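Hydrolase, haloacid dehalogenase-like family (Chlorobaculum tepidum, PDB 2HCF) probably acts as a magnesium-binding hydrolase of the haloacid dehalogenase superfamily. Local coordinates at residues F137-D145 with I155-M163. Sequence-based numbering, arbitrary orientation.
Sequences FPFGAFADD and IALERARRM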
ATOM      1  N   PHE A 137     -10.814   1.802  -6.916  1.00 19.30           N
ATOM      2  CA  PHE A 137     -10.118   0.533  -6.696  1.00 18.44           C
ATOM      3  C   PHE A 137     -11.077  -0.636  -6.360  1.00 18.88           C
ATOM      4  O   PHE A 137     -11.483  -0.812  -5.209  1.00 18.55           O
ATOM      5  CB  PHE A 137      -9.102   0.710  -5.589  1.00 18.68           C
ATOM      6  CG  PHE A 137      -8.057   1.738  -5.898  1.00 18.09           C
ATOM      7  CD1 PHE A 137      -6.999   1.432  -6.742  1.00 16.82           C
ATOM      8  CD2 PHE A 137      -8.134   3.012  -5.348  1.00 18.16           C
ATOM      9  CE1 PHE A 137      -6.031   2.376  -7.030  1.00 18.07           C
ATOM     10  CE2 PHE A 137      -7.178   3.969  -5.628  1.00 19.31           C
ATOM     11  CZ  PHE A 137      -6.104   3.644  -6.467  1.00 17.82           C
ATOM     12  N   PRO A 138     -11.433  -1.448  -7.369  1.00 18.76           N
ATOM     13  CA  PRO A 138     -12.399  -2.514  -7.169  1.00 18.54           C
ATOM     14  C   PRO A 138     -11.890  -3.727  -6.380  1.00 18.01           C
ATOM     15  O   PRO A 138     -12.696  -4.538  -5.956  1.00 17.86           O
ATOM     16  CB  PRO A 138     -12.772  -2.896  -8.618  1.00 19.54           C
ATOM     17  CG  PRO A 138     -11.543  -2.633  -9.381  1.00 19.28           C
ATOM     18  CD  PRO A 138     -10.918  -1.426  -8.747  1.00 19.32           C
ATOM     19  N   PHE A 139     -10.567  -3.875  -6.204  1.00 17.30           N
ATOM     20  CA  PHE A 139     -10.021  -5.014  -5.482  1.00 17.55           C
ATOM     21  C   PHE A 139      -8.611  -4.680  -5.064  1.00 16.74           C
ATOM     22  O   PHE A 139      -8.083  -3.635  -5.463  1.00 17.19           O
ATOM     23  CB  PHE A 139      -9.996  -6.281  -6.377  1.00 18.20           C
ATOM     24  CG  PHE A 139      -8.826  -6.334  -7.312  1.00 17.96           C
ATOM     25  CD1 PHE A 139      -8.730  -5.454  -8.353  1.00 18.41           C
ATOM     26  CD2 PHE A 139      -7.786  -7.226  -7.107  1.00 19.44           C
ATOM     27  CE1 PHE A 139      -7.643  -5.461  -9.196  1.00 16.65           C
ATOM     28  CE2 PHE A 139      -6.692  -7.231  -7.952  1.00 19.57           C
ATOM     29  CZ  PHE A 139      -6.619  -6.371  -8.982  1.00 18.48           C
ATOM     30  N   GLY A 140      -7.950  -5.573  -4.319  1.00 16.29           N
ATOM     31  CA  GLY A 140      -6.525  -5.405  -4.066  1.00 16.87           C
ATOM     32  C   GLY A 140      -5.941  -6.578  -3.301  1.00 17.02           C
ATOM     33  O   GLY A 140      -6.634  -7.585  -3.106  1.00 17.64           O
ATOM     34  N   ALA A 141      -4.646  -6.508  -2.958  1.00 16.47           N
ATOM     35  CA  ALA A 141      -4.087  -7.353  -1.959  1.00 17.13           C
ATOM     36  C   ALA A 141      -3.608  -6.455  -0.815  1.00 18.37           C
ATOM     37  O   ALA A 141      -3.067  -5.345  -1.056  1.00 18.04           O
ATOM     38  CB  ALA A 141      -2.942  -8.183  -2.521  1.00 17.79           C
ATOM     39  N   PHE A 142      -3.821  -6.934   0.419  1.00 18.71           N
ATOM     40  CA  PHE A 142      -3.688  -6.139   1.649  1.00 18.88           C
ATOM     41  C   PHE A 142      -2.973  -6.882   2.781  1.00 19.31           C
ATOM     42  O   PHE A 142      -2.628  -8.085   2.668  1.00 19.28           O
ATOM     43  CB  PHE A 142      -5.072  -5.717   2.137  1.00 18.45           C
ATOM     44  CG  PHE A 142      -5.949  -5.103   1.080  1.00 18.70           C
ATOM     45  CD1 PHE A 142      -5.949  -3.736   0.877  1.00 19.42           C
ATOM     46  CD2 PHE A 142      -6.815  -5.891   0.315  1.00 18.09           C
ATOM     47  CE1 PHE A 142      -6.787  -3.153  -0.112  1.00 18.19           C
ATOM     48  CE2 PHE A 142      -7.667  -5.302  -0.669  1.00 16.65           C
ATOM     49  CZ  PHE A 142      -7.614  -3.945  -0.879  1.00 16.52           C
ATOM     50  N   ALA A 143      -2.765  -6.191   3.907  1.00 19.80           N
ATOM     51  CA  ALA A 143      -2.130  -6.818   5.085  1.00 19.90           C
ATOM     52  C   ALA A 143      -2.988  -7.921   5.706  1.00 19.85           C
ATOM     53  O   ALA A 143      -2.497  -8.730   6.496  1.00 20.49           O
ATOM     54  CB  ALA A 143      -1.757  -5.791   6.142  1.00 20.18           C
ATOM     55  N   ASP A 144      -4.263  -7.968   5.358  1.00 19.95           N
ATOM     56  CA  ASP A 144      -5.077  -9.122   5.748  1.00 20.50           C
ATOM     57  C   ASP A 144      -4.581 -10.421   5.124  1.00 20.33           C
ATOM     58  O   ASP A 144      -4.850 -11.507   5.634  1.00 19.77           O
ATOM     59  CB  ASP A 144      -6.519  -8.885   5.388  1.00 20.77           C
ATOM     60  CG  ASP A 144      -6.951  -7.474   5.703  1.00 21.91           C
ATOM     61  OD1 ASP A 144      -6.577  -6.596   4.918  1.00 23.38           O
ATOM     62  OD2 ASP A 144      -7.642  -7.230   6.716  1.00 27.84           O
ATOM     63  N   ASP A 145      -3.837 -10.305   4.036  1.00 20.32           N
ATOM     64  CA  ASP A 145      -3.477 -11.463   3.214  1.00 20.68           C
ATOM     65  C   ASP A 145      -2.118 -12.072   3.508  1.00 21.70           C
ATOM     66  O   ASP A 145      -1.881 -13.237   3.174  1.00 20.17           O
ATOM     67  CB  ASP A 145      -3.534 -11.067   1.740  1.00 21.21           C
ATOM     68  CG  ASP A 145      -4.918 -10.618   1.306  1.00 21.14           C
ATOM     69  OD1 ASP A 145      -5.889 -11.301   1.670  1.00 25.14           O
ATOM     70  OD2 ASP A 145      -5.045  -9.590   0.597  1.00 20.81           O
ATOM     71  N   ILE A 155      -1.107 -12.974  -5.044  1.00 20.08           N
ATOM     72  CA  ILE A 155      -2.493 -12.900  -4.608  1.00 19.84           C
ATOM     73  C   ILE A 155      -3.308 -11.912  -5.453  1.00 19.50           C
ATOM     74  O   ILE A 155      -4.394 -12.240  -5.919  1.00 19.66           O
ATOM     75  CB  ILE A 155      -2.570 -12.513  -3.099  1.00 19.58           C
ATOM     76  CG1 ILE A 155      -2.065 -13.665  -2.237  1.00 20.08           C
ATOM     77  CG2 ILE A 155      -4.014 -12.035  -2.691  1.00 20.77           C
ATOM     78  CD1 ILE A 155      -1.936 -13.326  -0.760  1.00 20.15           C
ATOM     79  N   ALA A 156      -2.779 -10.703  -5.647  1.00 18.76           N
ATOM     80  CA  ALA A 156      -3.412  -9.725  -6.526  1.00 17.87           C
ATOM     81  C   ALA A 156      -3.519 -10.222  -7.958  1.00 17.66           C
ATOM     82  O   ALA A 156      -4.533 -10.021  -8.570  1.00 16.65           O
ATOM     83  CB  ALA A 156      -2.670  -8.407  -6.490  1.00 18.46           C
ATOM     84  N   LEU A 157      -2.481 -10.866  -8.501  1.00 17.49           N
ATOM     85  CA  LEU A 157      -2.574 -11.388  -9.873  1.00 17.69           C
ATOM     86  C   LEU A 157      -3.716 -12.429 -10.023  1.00 17.97           C
ATOM     87  O   LEU A 157      -4.536 -12.362 -10.951  1.00 17.92           O
ATOM     88  CB  LEU A 157      -1.231 -11.975 -10.304  1.00 18.50           C
ATOM     89  CG  LEU A 157      -1.216 -12.546 -11.716  1.00 18.27           C
ATOM     90  CD1 LEU A 157      -1.620 -11.516 -12.752  1.00 18.58           C
ATOM     91  CD2 LEU A 157       0.161 -13.084 -11.998  1.00 18.68           C
ATOM     92  N   GLU A 158      -3.801 -13.358  -9.077  1.00 17.74           N
ATOM     93  CA  GLU A 158      -4.862 -14.371  -9.076  1.00 17.62           C
ATOM     94  C   GLU A 158      -6.246 -13.740  -9.013  1.00 16.68           C
ATOM     95  O   GLU A 158      -7.148 -14.144  -9.752  1.00 16.00           O
ATOM     96  CB  GLU A 158      -4.674 -15.323  -7.925  1.00 17.56           C
ATOM     97  CG  GLU A 158      -5.501 -16.568  -8.005  1.00 20.03           C
ATOM     98  CD  GLU A 158      -5.096 -17.566  -6.951  1.00 21.12           C
ATOM     99  OE1 GLU A 158      -5.231 -17.236  -5.754  1.00 22.75           O
ATOM    100  OE2 GLU A 158      -4.576 -18.659  -7.324  1.00 25.92           O
ATOM    101  N   ARG A 159      -6.404 -12.764  -8.135  1.00 16.52           N
ATOM    102  CA  ARG A 159      -7.682 -12.059  -8.004  1.00 17.05           C
ATOM    103  C   ARG A 159      -8.054 -11.312  -9.274  1.00 17.38           C
ATOM    104  O   ARG A 159      -9.217 -11.289  -9.668  1.00 18.40           O
ATOM    105  CB  ARG A 159      -7.659 -11.102  -6.796  1.00 16.74           C
ATOM    106  CG  ARG A 159      -7.667 -11.844  -5.475  1.00 16.38           C
ATOM    107  CD  ARG A 159      -7.604 -10.909  -4.249  1.00 17.89           C
ATOM    108  NE  ARG A 159      -7.545 -11.727  -3.040  1.00 17.66           N
ATOM    109  CZ  ARG A 159      -7.130 -11.319  -1.849  1.00 21.10           C
ATOM    110  NH1 ARG A 159      -6.770 -10.053  -1.639  1.00 20.30           N
ATOM    111  NH2 ARG A 159      -7.071 -12.210  -0.858  1.00 20.98           N
ATOM    112  N   ALA A 160      -7.084 -10.663  -9.901  1.00 17.69           N
ATOM    113  CA  ALA A 160      -7.357  -9.893 -11.118  1.00 18.20           C
ATOM    114  C   ALA A 160      -7.815 -10.845 -12.245  1.00 19.11           C
ATOM    115  O   ALA A 160      -8.782 -10.585 -12.952  1.00 19.06           O
ATOM    116  CB  ALA A 160      -6.105  -9.123 -11.529  1.00 18.10           C
ATOM    117  N   ARG A 161      -7.097 -11.947 -12.395  1.00 20.66           N
ATOM    118  CA  ARG A 161      -7.394 -12.963 -13.417  1.00 22.18           C
ATOM    119  C   ARG A 161      -8.810 -13.575 -13.240  1.00 22.11           C
ATOM    120  O   ARG A 161      -9.531 -13.780 -14.217  1.00 22.49           O
ATOM    121  CB  ARG A 161      -6.285 -14.012 -13.356  1.00 22.28           C
ATOM    122  CG  ARG A 161      -6.346 -15.090 -14.363  1.00 25.56           C
ATOM    123  CD  ARG A 161      -5.103 -16.002 -14.297  1.00 26.30           C
ATOM    124  NE  ARG A 161      -5.357 -17.264 -14.982  1.00 30.71           N
ATOM    125  CZ  ARG A 161      -4.422 -18.131 -15.373  1.00 32.68           C
ATOM    126  NH1 ARG A 161      -3.137 -17.909 -15.126  1.00 33.51           N
ATOM    127  NH2 ARG A 161      -4.784 -19.240 -16.019  1.00 32.49           N
ATOM    128  N   ARG A 162      -9.214 -13.818 -11.996  1.00 22.00           N
ATOM    129  CA  ARG A 162     -10.532 -14.351 -11.693  1.00 22.28           C
ATOM    130  C   ARG A 162     -11.623 -13.311 -11.980  1.00 22.65           C
ATOM    131  O   ARG A 162     -12.761 -13.654 -12.289  1.00 21.85           O
ATOM    132  CB  ARG A 162     -10.601 -14.814 -10.240  1.00 21.89           C
ATOM    133  CG  ARG A 162      -9.869 -16.106  -9.986  1.00 22.56           C
ATOM    134  CD  ARG A 162      -9.778 -16.351  -8.525  1.00 24.06           C
ATOM    135  NE  ARG A 162      -9.113 -17.607  -8.235  1.00 25.85           N
ATOM    136  CZ  ARG A 162      -8.707 -17.983  -7.024  1.00 25.88           C
ATOM    137  NH1 ARG A 162      -8.872 -17.210  -5.957  1.00 29.24           N
ATOM    138  NH2 ARG A 162      -8.139 -19.152  -6.882  1.00 26.77           N
HETATM  139  N   MSE A 163     -11.259 -12.039 -11.910  1.00 23.96           N
HETATM  140  CA  MSE A 163     -12.208 -10.965 -12.180  1.00 25.31           C
HETATM  141  C   MSE A 163     -12.433 -10.710 -13.646  1.00 24.25           C
HETATM  142  O   MSE A 163     -13.553 -10.483 -14.048  1.00 25.52           O
HETATM  143  CB  MSE A 163     -11.726  -9.661 -11.553  1.00 25.19           C
HETATM  144  CG  MSE A 163     -11.744  -9.698 -10.091  1.00 26.76           C
HETATM  145 SE   MSE A 163     -11.007  -8.059  -9.379  0.75 31.28          SE
HETATM  146  CE  MSE A 163     -12.263  -6.898 -10.084  1.00 18.67           C
TER
HETATM  147  O   HOH W   1      -8.098  -9.793   1.389  1.00 25.35           O
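Arg159 reaches off its helix, extended from CG to NE, and grips Asp145 end-on in a two-nitrogen salt bridge: Arg159 NH2 hydrogen-bonds Asp145 OD1 at 2.9 Å, nearly straight at 171°, and NH1 bonds OD2. Both nitrogens come from above the carboxylate, whose plane stands 66° from that of the guanidinium. The backbone N of Phe142 donates to OD2 on its anti side, from the opposite side of the plane to NH1, pinning the acid within its own turn. Arg159 NH1 also donates to Gly140 O (2.9 Å), in the carbonyl plane and on a lone pair, and Ile155 CG2 lies over one guanidinium face. A leucine in place of Arg159 would probably leave the Asp145 charge without its mate and Gly140 O without this donor.

These links tie helix 152-164 to strand 140-141, an edge strand of the parallel sheet in the Rossmann-like HAD core, and to the turn after it.

In the apolar packing, Ala141 CB meets Ala156 CB at 4.0 Å, and Ile155 CD1 touches Asp145 CB. Phe139 CG lies between the backbone N and the carbonyl carbon (chi1 81°), which lays the ring against the helix, Phe139 CZ 3.8 Å from Ala160 CB. Over one face sits the selenium of selenomethionine Met163, a Met-aromatic contact; the ring's edge faces Ala156 O.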